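Local coordinates for protein glycosyltransferase (Streptomyces viridochromogenes, PDB 2IUY) that is a retaining GT-B glycosyltransferase of family GT4 that binds UDP and probably transfers a sugar from a nucleotide donor during avilamycin A biosynthesis, at residues A[6-11]-A[41-46]; A[261-266]-A[313-318]. One frame throughout, in Å; residues are numbered along the deposited sequence.

Overall arrangement
From the N terminus, the chain first forms strand 5-9 and then helix 31-45, whose last turns pack back over it; interaction 1 closes this loop of 29 residues inside the beta-alpha-beta unit 5-9, 31-45, 49-53 of the N-terminal parallel sheet. Interaction 2 comes much later, where helix 308-319 returns to the C-terminal end of helix 256-263 and closes a loop of 46 residues beside the second parallel sheet. The two loops follow one another in series, neither nesting nor crossing. The centres of interaction 1 and interaction 2 are about 21 Å apart, and the nearest atoms of interaction 1 and interaction 2 about 9 Å apart. Helix 321-336, just after interaction 2, comes back to pack on L43 and L46, linking the two halves.

Interaction 1. Residues A[6-11]-A[41-46]; sequences VALVNI and DGLLEL
L43, with chi1 of -69° and chi2 of 169° (CD1 anti to CA), places its CD1 methyl at the side chains of the strand. From the other side, V6 sets CG1 anti to the backbone nitrogen (chi1 -175°), while L8, whose CB points toward the helix, presents both of its methyls to L43. The result is a three-residue apolar cluster centred on one methyl. L43 CD1 lies 4.3 Å from both L8 CD1 and L8 CD2, so it faces the fork of L8 rather than one prong of it. The approach to V6 is looser: V6 CG1 is 4.5 Å from L43 CD1. V6 and L8 also support each other on this face of the strand, with V6 CG1 4.2 Å from L8 CD2.

No hydrogen bond crosses, and the nearest CA pair, V6 CA and L43 CA, is 8.5 Å apart; the layers meet through branched side chains alone. With 102 Å² buried in total, the contact is small. L39 and M40, earlier in the same helix, also touch L8, while helix 321-336 puts V329 and Y332 on L43. Backbone bonds from A7 reach strand 87-90. Strand 49-53, parallel to 5-9 and hydrogen-bonded beside it through V6 and L8, completes the beta-alpha-beta crossover of a Rossmann-like domain, here the N-terminal half of a GT-B fold.

Interaction 2. Residues A[261-266]-A[313-318]; sequences AAVSGT and RAAVRL
A315 and V263 bury most of this contact, with 49 and 39 Å² respectively, and A262 adds 20 Å². The methyl of A315 points at the other helix and settles against its last turn: A315 CB lies 3.6 Å from the backbone V263 N, 3.9 Å from A262 CB and 4.0 Å from V263 CB. One methyl thus touches main chain and two side chains at once. This is possible because the backbones come very near, V263 CA and A315 CA being 5.4 Å apart, a spacing that the small alanine side chains allow.

V263 meets the next residue of helix 308-319 with one branch. Its chi1 of 85° puts CG1 between the backbone N and the carbonyl carbon and leaves CG2 anti to the N, from where V263 CG2 reaches V316 CG2 at 4.2 Å. V316 is solvent-exposed, so this is the more open part of the contact.

Just beyond, helix 256-263 ends in a Schellman motif: T266 N bonds to A261 O at 2.9 Å and G265 N to A262 O at 2.8 Å, with G265 at a positive phi of 79°. E260, seen to bind UDP in a structure of this protein, lies one turn before V263 in the same helix. Between the two segments the contact is purely apolar, without hydrogen bond or charge pair; the polar tie joining these elements, S308 OG to G265 O, lies outside them, which implies that close fit around the A315 methyl sets the approach here.

Interaction 1. Residues A[6-11]-A[41-46]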
loop_
_atom_site.group_PDB
_atom_site.type_symbol
_atom_site.label_atom_id
_atom_site.label_comp_id
_atom_site.label_asym_id
_atom_site.label_seq_id
_atom_site.Cartn_x
_atom_site.Cartn_y
_atom_site.Cartn_z
ATOM N N VAL A 6 -6.256 -20.496 -1.990
ATOM C CA VAL A 6 -6.704 -19.090 -2.002
ATOM C C VAL A 6 -6.400 -18.498 -3.382
ATOM O O VAL A 6 -5.241 -18.512 -3.842
ATOM C CB VAL A 6 -6.061 -18.198 -0.899
ATOM C CG1 VAL A 6 -6.694 -16.733 -0.900
ATOM C CG2 VAL A 6 -6.103 -18.852 0.546
ATOM N N ALA A 7 -7.440 -18.031 -4.058
ATOM C CA ALA A 7 -7.275 -17.281 -5.295
ATOM C C ALA A 7 -7.178 -15.820 -4.917
ATOM O O ALA A 7 -8.145 -15.269 -4.380
ATOM C CB ALA A 7 -8.446 -17.514 -6.226
ATOM N N LEU A 8 -5.998 -15.217 -5.156
ATOM C CA LEU A 8 -5.720 -13.811 -4.847
ATOM C C LEU A 8 -5.791 -13.058 -6.131
ATOM O O LEU A 8 -4.990 -13.354 -7.008
ATOM C CB LEU A 8 -4.298 -13.595 -4.320
ATOM C CG LEU A 8 -3.959 -13.809 -2.860
ATOM C CD1 LEU A 8 -2.434 -13.459 -2.650
ATOM C CD2 LEU A 8 -4.937 -13.013 -1.945
ATOM N N VAL A 9 -6.698 -12.071 -6.230
ATOM C CA VAL A 9 -6.942 -11.401 -7.496
ATOM C C VAL A 9 -6.338 -10.051 -7.368
ATOM O O VAL A 9 -6.834 -9.195 -6.626
ATOM C CB VAL A 9 -8.490 -11.288 -7.905
ATOM C CG1 VAL A 9 -8.622 -10.902 -9.385
ATOM C CG2 VAL A 9 -9.222 -12.629 -7.700
ATOM N N ASN A 10 -5.225 -9.873 -8.077
ATOM C CA ASN A 10 -4.563 -8.595 -8.198
ATOM C C ASN A 10 -5.380 -7.746 -9.137
ATOM O O ASN A 10 -6.108 -8.280 -9.985
ATOM C CB ASN A 10 -3.171 -8.800 -8.827
ATOM C CG ASN A 10 -2.409 -7.514 -8.992
ATOM O OD1 ASN A 10 -2.327 -6.715 -8.061
ATOM N ND2 ASN A 10 -1.811 -7.314 -10.162
ATOM N N ILE A 11 -5.210 -6.433 -9.008
ATOM C CA ILE A 11 -5.829 -5.435 -9.895
ATOM C C ILE A 11 -5.146 -5.531 -11.273
ATOM O O ILE A 11 -3.932 -5.270 -11.383
ATOM C CB ILE A 11 -5.692 -3.989 -9.314
ATOM C CG1 ILE A 11 -6.397 -2.976 -10.220
ATOM C CG2 ILE A 11 -4.181 -3.575 -9.131
ATOM C CD1 ILE A 11 -6.556 -1.567 -9.576
ATOM N N ASP A 41 3.025 -13.732 0.593
ATOM C CA ASP A 41 4.171 -14.297 1.321
ATOM C C ASP A 41 3.678 -14.816 2.662
ATOM O O ASP A 41 4.053 -15.902 3.089
ATOM C CB ASP A 41 5.219 -13.219 1.602
ATOM C CG ASP A 41 6.002 -12.814 0.375
ATOM O OD1 ASP A 41 5.762 -13.368 -0.728
ATOM O OD2 ASP A 41 6.856 -11.909 0.537
ATOM N N GLY A 42 2.848 -14.029 3.339
ATOM C CA GLY A 42 2.225 -14.473 4.630
ATOM C C GLY A 42 1.448 -15.789 4.509
ATOM O O GLY A 42 1.680 -16.724 5.298
ATOM N N LEU A 43 0.538 -15.852 3.530
ATOM C CA LEU A 43 -0.336 -16.989 3.291
ATOM C C LEU A 43 0.466 -18.265 2.973
ATOM O O LEU A 43 0.145 -19.296 3.471
ATOM C CB LEU A 43 -1.305 -16.682 2.130
ATOM C CG LEU A 43 -2.371 -15.618 2.459
ATOM C CD1 LEU A 43 -3.089 -15.204 1.226
ATOM C CD2 LEU A 43 -3.345 -16.171 3.589
ATOM N N LEU A 44 1.471 -18.147 2.098
ATOM C CA LEU A 44 2.385 -19.206 1.756
ATOM C C LEU A 44 3.193 -19.664 2.968
ATOM O O LEU A 44 3.422 -20.860 3.136
ATOM C CB LEU A 44 3.314 -18.743 0.617
ATOM C CG LEU A 44 2.684 -18.510 -0.780
ATOM C CD1 LEU A 44 3.730 -17.837 -1.725
ATOM C CD2 LEU A 44 2.100 -19.834 -1.377
ATOM N N GLU A 45 3.653 -18.725 3.807
ATOM C CA GLU A 45 4.432 -19.090 4.987
ATOM C C GLU A 45 3.552 -19.860 5.960
ATOM O O GLU A 45 4.032 -20.745 6.699
ATOM C CB GLU A 45 4.976 -17.849 5.696
ATOM C CG GLU A 45 6.387 -18.017 6.270
ATOM C CD GLU A 45 7.078 -16.668 6.484
ATOM O OE1 GLU A 45 7.408 -15.981 5.484
ATOM O OE2 GLU A 45 7.311 -16.299 7.651
ATOM N N LEU A 46 2.274 -19.507 5.987
ATOM C CA LEU A 46 1.288 -20.238 6.816
ATOM C C LEU A 46 0.889 -21.603 6.299
ATOM O O LEU A 46 0.159 -22.299 6.987
ATOM C CB LEU A 46 0.021 -19.406 7.025
ATOM C CG LEU A 46 0.215 -18.148 7.862
ATOM C CD1 LEU A 46 -0.920 -17.189 7.646
ATOM C CD2 LEU A 46 0.450 -18.460 9.383
#

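Interaction 2. Residues A[261-266]-A[313-318]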
loop_
_atom_site.group_PDB
_atom_site.type_symbol
_atom_site.label_atom_id
_atom_site.label_comp_id
_atom_site.label_asym_id
_atom_site.label_seq_id
_atom_site.Cartn_x
_atom_site.Cartn_y
_atom_site.Cartn_z
ATOM N N ALA A 261 8.413 2.062 4.705
ATOM C CA ALA A 261 9.456 2.857 5.325
ATOM C C ALA A 261 9.860 2.246 6.651
ATOM O O ALA A 261 11.018 1.997 6.882
ATOM C CB ALA A 261 8.989 4.352 5.476
ATOM N N ALA A 262 8.891 1.979 7.529
ATOM C CA ALA A 262 9.217 1.618 8.896
ATOM C C ALA A 262 9.891 0.249 8.973
ATOM O O ALA A 262 10.893 0.067 9.684
ATOM C CB ALA A 262 7.950 1.667 9.763
ATOM N N VAL A 263 9.391 -0.717 8.238
ATOM C CA VAL A 263 10.055 -2.038 8.229
ATOM C C VAL A 263 11.464 -1.929 7.601
ATOM O O VAL A 263 12.305 -2.805 7.811
ATOM C CB VAL A 263 9.234 -3.056 7.501
ATOM C CG1 VAL A 263 9.539 -2.975 5.978
ATOM C CG2 VAL A 263 9.549 -4.451 8.008
ATOM N N SER A 264 11.714 -0.869 6.825
ATOM C CA SER A 264 13.075 -0.631 6.299
ATOM C C SER A 264 13.896 0.208 7.283
ATOM O O SER A 264 14.990 0.649 6.939
ATOM C CB SER A 264 13.070 0.081 4.944
ATOM O OG SER A 264 12.241 -0.583 4.002
ATOM N N GLY A 265 13.363 0.412 8.493
ATOM C CA GLY A 265 14.050 1.195 9.533
ATOM C C GLY A 265 13.957 2.705 9.394
ATOM O O GLY A 265 14.882 3.416 9.779
ATOM N N THR A 266 12.865 3.203 8.812
ATOM C CA THR A 266 12.721 4.628 8.488
ATOM C C THR A 266 11.424 5.206 9.062
ATOM O O THR A 266 10.319 4.759 8.715
ATOM C CB THR A 266 12.853 4.889 6.929
ATOM O OG1 THR A 266 14.162 4.465 6.510
ATOM C CG2 THR A 266 12.614 6.419 6.506
ATOM N N ARG A 313 10.317 -2.954 14.477
ATOM C CA ARG A 313 9.696 -3.541 15.643
ATOM C C ARG A 313 8.191 -3.293 15.611
ATOM O O ARG A 313 7.450 -4.183 15.791
ATOM C CB ARG A 313 10.264 -2.994 16.976
ATOM C CG ARG A 313 9.655 -3.680 18.260
ATOM C CD ARG A 313 10.154 -3.289 19.664
ATOM N NE ARG A 313 9.386 -4.064 20.571
ATOM C CZ ARG A 313 9.523 -5.279 21.037
ATOM N NH1 ARG A 313 10.342 -6.211 20.633
ATOM N NH2 ARG A 313 8.632 -5.589 21.908
ATOM N N ALA A 314 7.889 -1.910 15.695
ATOM C CA ALA A 314 6.498 -1.516 15.503
ATOM C C ALA A 314 5.888 -2.040 14.204
ATOM O O ALA A 314 4.748 -2.519 14.223
ATOM C CB ALA A 314 6.315 0.034 15.582
ATOM N N ALA A 315 6.624 -1.935 13.084
ATOM C CA ALA A 315 6.078 -2.381 11.808
ATOM C C ALA A 315 5.827 -3.889 11.780
ATOM O O ALA A 315 4.837 -4.350 11.241
ATOM C CB ALA A 315 6.995 -1.976 10.621
ATOM N N VAL A 316 6.753 -4.666 12.341
ATOM C CA VAL A 316 6.580 -6.112 12.334
ATOM C C VAL A 316 5.418 -6.491 13.276
ATOM O O VAL A 316 4.520 -7.236 12.838
ATOM C CB VAL A 316 7.899 -6.888 12.654
ATOM C CG1 VAL A 316 7.641 -8.422 12.681
ATOM C CG2 VAL A 316 8.970 -6.571 11.645
ATOM N N ARG A 317 5.415 -5.964 14.519
ATOM C CA ARG A 317 4.329 -6.226 15.480
ATOM C C ARG A 317 2.913 -5.926 14.941
ATOM O O ARG A 317 1.994 -6.692 15.175
ATOM C CB ARG A 317 4.495 -5.375 16.754
ATOM C CG ARG A 317 5.352 -5.974 17.865
ATOM C CD ARG A 317 5.038 -5.334 19.206
ATOM N NE ARG A 317 4.782 -3.917 19.081
ATOM C CZ ARG A 317 3.610 -3.320 19.238
ATOM N NH1 ARG A 317 2.527 -3.992 19.613
ATOM N NH2 ARG A 317 3.547 -2.011 19.067
ATOM N N LEU A 318 2.742 -4.791 14.255
ATOM C CA LEU A 318 1.416 -4.337 13.777
ATOM C C LEU A 318 1.073 -4.791 12.384
ATOM O O LEU A 318 -0.110 -5.082 12.082
ATOM C CB LEU A 318 1.329 -2.803 13.831
ATOM C CG LEU A 318 1.505 -2.112 15.191
ATOM C CD1 LEU A 318 1.668 -0.581 15.001
ATOM C CD2 LEU A 318 0.310 -2.415 16.111
#